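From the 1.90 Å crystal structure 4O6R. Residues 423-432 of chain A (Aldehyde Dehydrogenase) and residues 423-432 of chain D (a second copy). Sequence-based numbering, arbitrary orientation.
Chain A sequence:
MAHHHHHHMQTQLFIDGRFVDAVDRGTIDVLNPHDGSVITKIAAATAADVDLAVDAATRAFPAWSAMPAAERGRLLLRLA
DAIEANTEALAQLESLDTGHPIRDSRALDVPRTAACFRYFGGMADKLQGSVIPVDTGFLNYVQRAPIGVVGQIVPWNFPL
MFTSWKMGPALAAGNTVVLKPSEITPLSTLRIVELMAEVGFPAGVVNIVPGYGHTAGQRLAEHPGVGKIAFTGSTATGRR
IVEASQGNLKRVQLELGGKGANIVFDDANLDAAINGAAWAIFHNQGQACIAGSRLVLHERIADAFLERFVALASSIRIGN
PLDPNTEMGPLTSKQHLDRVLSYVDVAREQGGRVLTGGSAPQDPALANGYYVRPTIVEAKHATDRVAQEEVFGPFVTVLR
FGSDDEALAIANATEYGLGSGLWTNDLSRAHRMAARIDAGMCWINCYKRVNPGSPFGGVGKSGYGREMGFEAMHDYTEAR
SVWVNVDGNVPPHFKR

Chain A 423-432: WTNDLSRAHR
Chain D, residues 423-432: WTNDLSRAHR

Two carbonyl oxygens meet with no hydrogen bond between them: N425(A) O lies 3.1 Å from N425(D) O. Both are acceptors. Each is instead held by the opposite backbone. L427(D) N donates to N425(A) O at 3.0 Å, and L427(A) N donates to N425(D) O at 3.0 Å. CA-H...O contacts add to this, with D426(D) CA 3.5 Å from N425(A) O and D426(A) CA 3.4 Å from N425(D) O.

The two copies meet residue on like residue. D426(A) CA and D426(D) CA are 5.4 Å apart, in a single beta bridge; L427(A) CA and L427(D) CA are 4.0 Å apart. N425(A) and N425(D) have phi/psi near -115/9, D426(A) and D426(D) near -88/120. A helix then starts at L427(A) and L427(D) and continues beyond R432(A) and R432(D). The two helix axes approach to 10.1 Å, with their N-to-C directions at 84°.

D426(A) and D426(D) are the N-caps. Their chi1 is t, and their CA-to-CB bonds point away from the partner. D426(A) OD2 accepts from R429(A) N at 2.9 Å, and D426(D) OD2 from R429(D) N at 2.8 Å. A short acidic side chain suits this place because it can reach a free amide of the first helical turn. The other oxygen serves the interface through water. Water 1 donates to D426(D) OD1 (2.8 Å) and N425(A) OD1 (2.7 Å) and accepts from S428(D) N (3.0 Å). Water 2 does the same with D426(A) OD1 (2.9 Å), N425(D) OD1 (2.8 Å) and S428(A) N (3.0 Å). N425(A) and N425(D), chi1 m, thus bridge the chains with both backbone and side chain.

L427(A) and L427(D) supply the largest buried area, about 92 Å² each of 483 Å² in total. Their rotamer is t, p. L427(A) CD1 meets L427(D) CD1 at 3.9 Å. Both methyls of each leucine reach the alanine of the other chain: L427(A) CD1 and CD2 are both 3.9 Å from A430(D) CB, and L427(D) CD2 and CD1 are 3.8 and 3.9 Å from A430(A) CB. A430(A) and A430(D) point toward the partner, and their small methyls let the leucines come close.

H431(A) and H431(D) close the contact one turn further along the helix. Their chi1 is m and chi2 about -73°, which brings the ring ends nearer the partner. H431(A) NE2 and H431(D) NE2 are hydrogen-bonded at 2.9 Å; either could be the donor. The rings meet rim to rim, centroids 5.0 Å apart and planes at 65°. Each ND1 is bonded elsewhere in the structure.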

# COMPACT_ATOMS: atom_id res chain seq x y z
N TRP A 423 26.31 -7.53 16.22
CA TRP A 423 26.27 -6.78 17.46
C TRP A 423 27.32 -5.69 17.40
O TRP A 423 28.51 -5.97 17.29
CB TRP A 423 26.54 -7.71 18.66
CG TRP A 423 25.58 -8.83 18.69
CD1 TRP A 423 25.53 -9.91 17.86
CD2 TRP A 423 24.51 -8.98 19.61
NE1 TRP A 423 24.48 -10.72 18.20
CE2 TRP A 423 23.84 -10.18 19.28
CE3 TRP A 423 24.04 -8.22 20.69
CZ2 TRP A 423 22.72 -10.63 19.99
CZ3 TRP A 423 22.91 -8.66 21.40
CH2 TRP A 423 22.27 -9.86 21.04
N THR A 424 26.88 -4.44 17.48
CA THR A 424 27.76 -3.31 17.46
C THR A 424 26.96 -2.15 18.00
O THR A 424 25.73 -2.24 18.04
CB THR A 424 28.21 -2.99 16.01
OG1 THR A 424 29.18 -1.95 16.00
CG2 THR A 424 27.01 -2.60 15.10
N ASN A 425 27.64 -1.07 18.37
CA ASN A 425 26.95 0.14 18.72
C ASN A 425 27.23 1.31 17.80
O ASN A 425 26.83 2.44 18.09
CB ASN A 425 27.23 0.46 20.17
CG ASN A 425 26.52 -0.54 21.06
OD1 ASN A 425 25.29 -0.55 21.14
ND2 ASN A 425 27.27 -1.49 21.57
N ASP A 426 27.90 1.04 16.69
CA ASP A 426 28.16 2.06 15.69
C ASP A 426 26.98 2.11 14.73
O ASP A 426 26.67 1.12 14.07
CB ASP A 426 29.40 1.75 14.88
CG ASP A 426 29.76 2.88 13.95
OD1 ASP A 426 30.17 3.99 14.46
OD2 ASP A 426 29.55 2.72 12.74
N LEU A 427 26.36 3.27 14.70
CA LEU A 427 25.22 3.57 13.86
C LEU A 427 25.42 3.22 12.39
O LEU A 427 24.65 2.44 11.85
CB LEU A 427 24.90 5.06 13.98
CG LEU A 427 23.78 5.63 13.09
CD1 LEU A 427 22.44 4.95 13.35
CD2 LEU A 427 23.63 7.09 13.30
N SER A 428 26.44 3.82 11.75
CA SER A 428 26.65 3.60 10.31
C SER A 428 26.93 2.13 10.00
O SER A 428 26.35 1.56 9.08
CB SER A 428 27.79 4.47 9.77
OG SER A 428 27.46 5.85 9.92
N ARG A 429 27.79 1.51 10.79
CA ARG A 429 28.16 0.12 10.56
C ARG A 429 26.93 -0.77 10.60
O ARG A 429 26.78 -1.63 9.75
CB ARG A 429 29.16 -0.38 11.59
CG ARG A 429 29.45 -1.88 11.50
CD ARG A 429 30.25 -2.33 12.71
NE ARG A 429 31.64 -1.94 12.61
CZ ARG A 429 32.44 -1.61 13.62
NH1 ARG A 429 32.01 -1.51 14.87
NH2 ARG A 429 33.70 -1.35 13.34
N ALA A 430 26.05 -0.56 11.58
CA ALA A 430 24.86 -1.41 11.72
C ALA A 430 24.05 -1.46 10.42
O ALA A 430 23.74 -2.55 9.91
CB ALA A 430 23.99 -0.94 12.89
N HIS A 431 23.75 -0.29 9.87
CA HIS A 431 22.88 -0.24 8.71
C HIS A 431 23.61 -0.66 7.44
O HIS A 431 23.02 -1.28 6.55
CB HIS A 431 22.24 1.14 8.55
CG HIS A 431 21.36 1.52 9.68
ND1 HIS A 431 20.12 0.94 9.90
CD2 HIS A 431 21.55 2.37 10.71
CE1 HIS A 431 19.59 1.44 10.99
NE2 HIS A 431 20.44 2.30 11.51
N ARG A 432 24.89 -0.29 7.35
CA ARG A 432 25.70 -0.62 6.19
C ARG A 432 25.88 -2.13 6.09
O ARG A 432 25.68 -2.73 5.02
CB ARG A 432 27.07 0.06 6.34
CG ARG A 432 27.98 -0.12 5.16
CD ARG A 432 29.38 0.43 5.43
NE ARG A 432 29.39 1.84 5.77
CZ ARG A 432 29.82 2.39 6.91
NH1 ARG A 432 30.30 1.67 7.93
NH2 ARG A 432 29.74 3.72 7.05
N TRP D 423 23.52 14.66 15.84
CA TRP D 423 24.79 14.13 15.41
C TRP D 423 25.34 13.25 16.53
O TRP D 423 25.57 13.72 17.66
CB TRP D 423 25.76 15.31 15.11
CG TRP D 423 25.19 16.19 14.07
CD1 TRP D 423 24.19 17.08 14.23
CD2 TRP D 423 25.55 16.22 12.70
NE1 TRP D 423 23.90 17.70 13.06
CE2 TRP D 423 24.71 17.18 12.08
CE3 TRP D 423 26.49 15.55 11.92
CZ2 TRP D 423 24.79 17.49 10.73
CZ3 TRP D 423 26.55 15.84 10.55
CH2 TRP D 423 25.71 16.80 9.98
N THR D 424 25.45 11.95 16.22
CA THR D 424 25.94 10.94 17.16
C THR D 424 26.31 9.70 16.34
O THR D 424 25.83 9.53 15.22
CB THR D 424 24.88 10.55 18.21
OG1 THR D 424 25.47 9.72 19.24
CG2 THR D 424 23.69 9.82 17.56
N ASN D 425 27.14 8.85 16.92
CA ASN D 425 27.48 7.58 16.31
C ASN D 425 27.03 6.37 17.12
O ASN D 425 27.35 5.23 16.78
CB ASN D 425 28.96 7.57 15.99
CG ASN D 425 29.27 8.55 14.88
OD1 ASN D 425 28.92 8.31 13.72
ND2 ASN D 425 29.84 9.69 15.22
N ASP D 426 26.24 6.63 18.15
CA ASP D 426 25.64 5.58 18.92
C ASP D 426 24.30 5.15 18.30
O ASP D 426 23.38 5.95 18.18
CB ASP D 426 25.35 6.03 20.34
CG ASP D 426 24.77 4.92 21.17
OD1 ASP D 426 25.56 3.98 21.46
OD2 ASP D 426 23.56 4.93 21.44
N LEU D 427 24.21 3.86 17.97
CA LEU D 427 23.08 3.29 17.24
C LEU D 427 21.76 3.51 17.97
O LEU D 427 20.84 4.06 17.41
CB LEU D 427 23.31 1.78 17.05
CG LEU D 427 22.16 0.98 16.43
CD1 LEU D 427 21.84 1.51 15.06
CD2 LEU D 427 22.54 -0.50 16.35
N SER D 428 21.70 3.07 19.23
CA SER D 428 20.43 3.14 19.97
C SER D 428 20.00 4.58 20.18
O SER D 428 18.82 4.92 19.99
CB SER D 428 20.56 2.47 21.33
OG SER D 428 20.88 1.11 21.13
N ARG D 429 20.94 5.43 20.57
CA ARG D 429 20.60 6.83 20.80
C ARG D 429 19.94 7.46 19.57
O ARG D 429 18.90 8.13 19.67
CB ARG D 429 21.85 7.63 21.17
CG ARG D 429 21.57 9.10 21.26
CD ARG D 429 22.82 9.92 21.44
NE ARG D 429 23.32 9.83 22.79
CZ ARG D 429 24.60 9.73 23.13
NH1 ARG D 429 25.57 9.69 22.23
NH2 ARG D 429 24.91 9.72 24.42
N ALA D 430 20.54 7.24 18.40
CA ALA D 430 20.05 7.84 17.17
C ALA D 430 18.57 7.57 16.97
O ALA D 430 17.79 8.49 16.73
CB ALA D 430 20.82 7.32 15.97
N HIS D 431 18.19 6.29 17.05
CA HIS D 431 16.80 5.92 16.78
C HIS D 431 15.87 6.31 17.92
O HIS D 431 14.73 6.66 17.67
CB HIS D 431 16.67 4.42 16.45
CG HIS D 431 17.40 4.03 15.21
ND1 HIS D 431 16.94 4.34 13.95
CD2 HIS D 431 18.59 3.41 15.03
CE1 HIS D 431 17.80 3.91 13.05
NE2 HIS D 431 18.81 3.35 13.68
N ARG D 432 16.35 6.22 19.16
CA ARG D 432 15.52 6.51 20.32
C ARG D 432 15.21 8.01 20.34
O ARG D 432 14.06 8.41 20.55
CB ARG D 432 16.26 6.09 21.61
CG ARG D 432 15.54 6.34 22.92
CD ARG D 432 16.50 6.18 24.13
NE ARG D 432 17.09 4.84 24.19
CZ ARG D 432 18.39 4.54 24.08
NH1 ARG D 432 19.37 5.48 23.94
NH2 ARG D 432 18.73 3.26 24.15
O HOH W 1 23.91 1.78 20.81
O HOH W 2 28.43 5.68 12.94